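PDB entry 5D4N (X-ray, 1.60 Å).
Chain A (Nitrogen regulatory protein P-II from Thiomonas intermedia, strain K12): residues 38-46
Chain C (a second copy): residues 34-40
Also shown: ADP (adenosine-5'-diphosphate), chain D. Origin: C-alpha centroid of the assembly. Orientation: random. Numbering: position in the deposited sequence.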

# COMPACT_ATOMS: atom_id res chain seq x y z
N ILE A 38 5.78 -3.51 8.29
CA ILE A 38 5.71 -2.12 8.76
C ILE A 38 6.53 -1.23 7.86
O ILE A 38 7.71 -1.49 7.61
N VAL A 39 5.86 -0.20 7.32
CA VAL A 39 6.49 0.82 6.47
C VAL A 39 6.75 1.97 7.45
O VAL A 39 5.82 2.53 8.02
N GLY A 40 8.01 2.33 7.62
CA GLY A 40 8.34 3.34 8.61
C GLY A 40 8.59 4.71 8.03
O GLY A 40 8.59 4.88 6.80
N ASN A 41 8.84 5.69 8.95
CA ASN A 41 9.23 7.07 8.64
C ASN A 41 8.30 7.71 7.60
O ASN A 41 8.74 8.23 6.58
N LEU A 42 7.02 7.66 7.85
CA LEU A 42 6.07 8.26 6.91
C LEU A 42 5.84 9.70 7.24
O LEU A 42 6.20 10.16 8.33
N SER A 43 5.18 10.40 6.32
CA SER A 43 4.71 11.77 6.52
C SER A 43 3.25 11.79 6.14
O SER A 43 2.77 10.85 5.52
N GLY A 44 2.53 12.78 6.59
CA GLY A 44 1.11 12.76 6.25
C GLY A 44 0.41 14.01 6.69
O GLY A 44 0.93 14.74 7.54
N LYS A 45 -0.78 14.24 6.12
CA LYS A 45 -1.63 15.33 6.51
C LYS A 45 -2.83 14.73 7.18
O LYS A 45 -3.49 13.86 6.60
N GLY A 46 -3.06 15.19 8.40
CA GLY A 46 -4.18 14.79 9.23
C GLY A 46 -5.13 15.96 9.42
O GLY A 46 -4.88 17.07 8.94
N LYS C 34 -9.30 15.03 2.30
CA LYS C 34 -9.14 15.37 3.72
C LYS C 34 -7.81 15.03 4.37
O LYS C 34 -7.44 15.65 5.37
N GLY C 35 -7.07 14.13 3.76
CA GLY C 35 -5.78 13.72 4.31
C GLY C 35 -5.03 12.87 3.31
O GLY C 35 -5.57 12.50 2.27
N TYR C 36 -3.76 12.61 3.61
CA TYR C 36 -2.94 11.78 2.74
C TYR C 36 -1.73 11.31 3.51
O TYR C 36 -1.41 11.89 4.55
N THR C 37 -1.10 10.24 3.05
CA THR C 37 0.08 9.68 3.67
C THR C 37 1.15 9.56 2.61
O THR C 37 0.85 9.10 1.52
N ILE C 38 2.39 9.95 2.93
CA ILE C 38 3.45 9.87 1.92
C ILE C 38 4.49 8.87 2.33
O ILE C 38 5.03 8.95 3.44
N VAL C 39 4.73 7.88 1.45
CA VAL C 39 5.74 6.85 1.64
C VAL C 39 6.93 7.36 0.84
O VAL C 39 6.85 7.54 -0.39
N GLY C 40 8.02 7.61 1.53
CA GLY C 40 9.18 8.17 0.86
C GLY C 40 10.23 7.17 0.51
O GLY C 40 10.10 5.98 0.78

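Two copies of the P-II protein join here through an antiparallel pairing of the strand around S43(A) to K45(A) with strand 36-40 of chain C, with side chains packing on both faces and ADP bound against one of them. Four backbone hydrogen bonds set the register: S43(A) N to I38(C) O (3.2 Å), I38(C) N to S43(A) O (2.8 Å), K45(A) N to Y36(C) O (2.9 Å) and Y36(C) N to K45(A) O (3.3 Å). Successive residues alternate in direction, so S43(A), K45(A), Y36(C) and I38(C) point to one face and T37(C) to the other.

On the first face, Y36(C), with chi1 p, lays its ring beneath the aliphatic start of K45(A). K45(A) CB sits 3.7 Å from the centroid of the Y36(C) ring, nearly along its normal, a CH-pi contact. The lysine is t through chi1 to chi3, so its chain extends and its end leads away. I38(C) (m, t) lies beside S43(A) (m), whose OG is hydrogen-bonded elsewhere in the structure.

The other face carries the nucleotide. T37(C), chi1 m, donates from OG1 to ADP N3 (2.8 Å) and accepts at the same OG1 from ADP O2' (2.6 Å), so one hydroxyl reads both base and ribose. Its bridge partner G44(A) has no side chain; a CB there would come within 2.1 Å of ADP O2' and clash with Y36(C) O.

Toward the corner at N41(A), the packing becomes apolar. L42(A) (m, t) starts sideways but its end swings in, placing CD2 3.9 Å from V39(C) CG2 and CD1 3.8 Å from T37(C) CG2. V39(A), pointing toward chain C, meets its counterpart, CG1 of V39(A) to CG1 of V39(C) at 3.7 Å; both valines are t. Beyond them, a water donates to N41(A) O (2.5 Å) and accepts from G40(C) N (2.8 Å), bridging the two backbones.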

# COMPACT_ATOMS: atom_id res chain seq x y z
CB ILE A 38 6.16 -2.02 10.23
CG1 ILE A 38 5.35 -3.00 11.14
CG2 ILE A 38 6.00 -0.55 10.71
CD1 ILE A 38 5.68 -2.97 12.59
CB VAL A 39 5.56 1.27 5.32
CG1 VAL A 39 6.29 2.24 4.40
CG2 VAL A 39 5.04 0.05 4.52
CB ASN A 41 10.71 7.12 8.21
CG ASN A 41 11.31 8.51 8.18
OD1 ASN A 41 11.28 9.25 9.18
ND2 ASN A 41 11.85 8.91 7.03
CB LEU A 42 4.76 7.52 7.04
CG LEU A 42 4.82 6.05 6.69
CD1 LEU A 42 3.45 5.45 6.84
CD2 LEU A 42 5.33 5.85 5.24
CB SER A 43 5.51 12.76 5.69
OG SER A 43 6.82 12.76 6.25
CB LYS A 45 -2.08 16.14 5.29
CG LYS A 45 -3.11 17.23 5.60
CD LYS A 45 -3.35 18.06 4.32
CE LYS A 45 -4.38 19.15 4.51
NZ LYS A 45 -3.80 20.30 5.25
CB LYS C 34 -10.34 14.88 4.53
CG LYS C 34 -11.63 15.64 4.17
CD LYS C 34 -12.32 16.24 5.40
CE LYS C 34 -13.31 15.38 6.14
NZ LYS C 34 -13.26 15.67 7.60
CB TYR C 36 -2.54 12.51 1.42
CG TYR C 36 -1.83 13.82 1.64
CD1 TYR C 36 -0.50 13.85 2.06
CD2 TYR C 36 -2.47 15.03 1.40
CE1 TYR C 36 0.16 15.06 2.28
CE2 TYR C 36 -1.81 16.24 1.59
CZ TYR C 36 -0.51 16.25 2.04
OH TYR C 36 0.14 17.45 2.24
CB THR C 37 -0.24 8.31 4.30
OG1 THR C 37 -1.23 8.49 5.32
CG2 THR C 37 0.98 7.64 4.89
CB ILE C 38 4.10 11.25 1.67
CG1 ILE C 38 2.99 12.30 1.35
CG2 ILE C 38 5.16 11.13 0.56
CD1 ILE C 38 3.44 13.68 1.12
CB VAL C 39 5.28 5.48 1.12
CG1 VAL C 39 6.33 4.42 1.40
CG2 VAL C 39 3.92 5.08 1.70
PB ADP D . -4.64 14.51 13.37
O1B ADP D . -6.02 14.86 13.55
O2B ADP D . -3.99 14.30 14.71
O3B ADP D . -3.90 15.62 12.65
PA ADP D . -5.52 12.22 11.63
O1A ADP D . -6.09 11.09 12.41
O2A ADP D . -6.64 13.01 10.91
O3A ADP D . -4.57 13.15 12.52
O5' ADP D . -4.55 11.62 10.52
C5' ADP D . -3.34 10.98 10.94
C4' ADP D . -2.62 10.43 9.73
O4' ADP D . -3.47 9.47 9.06
C3' ADP D . -2.33 11.47 8.66
O3' ADP D . -1.16 12.24 8.96
C2' ADP D . -2.14 10.58 7.43
O2' ADP D . -0.87 9.96 7.49
C1' ADP D . -3.21 9.51 7.66
N9 ADP D . -4.45 9.83 6.96
C8 ADP D . -5.52 10.55 7.43
N7 ADP D . -6.45 10.78 6.53
C5 ADP D . -5.96 10.16 5.39
C6 ADP D . -6.49 10.00 4.09
N6 ADP D . -7.64 10.56 3.69
N1 ADP D . -5.79 9.25 3.21
C2 ADP D . -4.62 8.73 3.60
N3 ADP D . -4.00 8.84 4.78
C4 ADP D . -4.74 9.56 5.64
O HOH W 1 8.79 7.38 4.25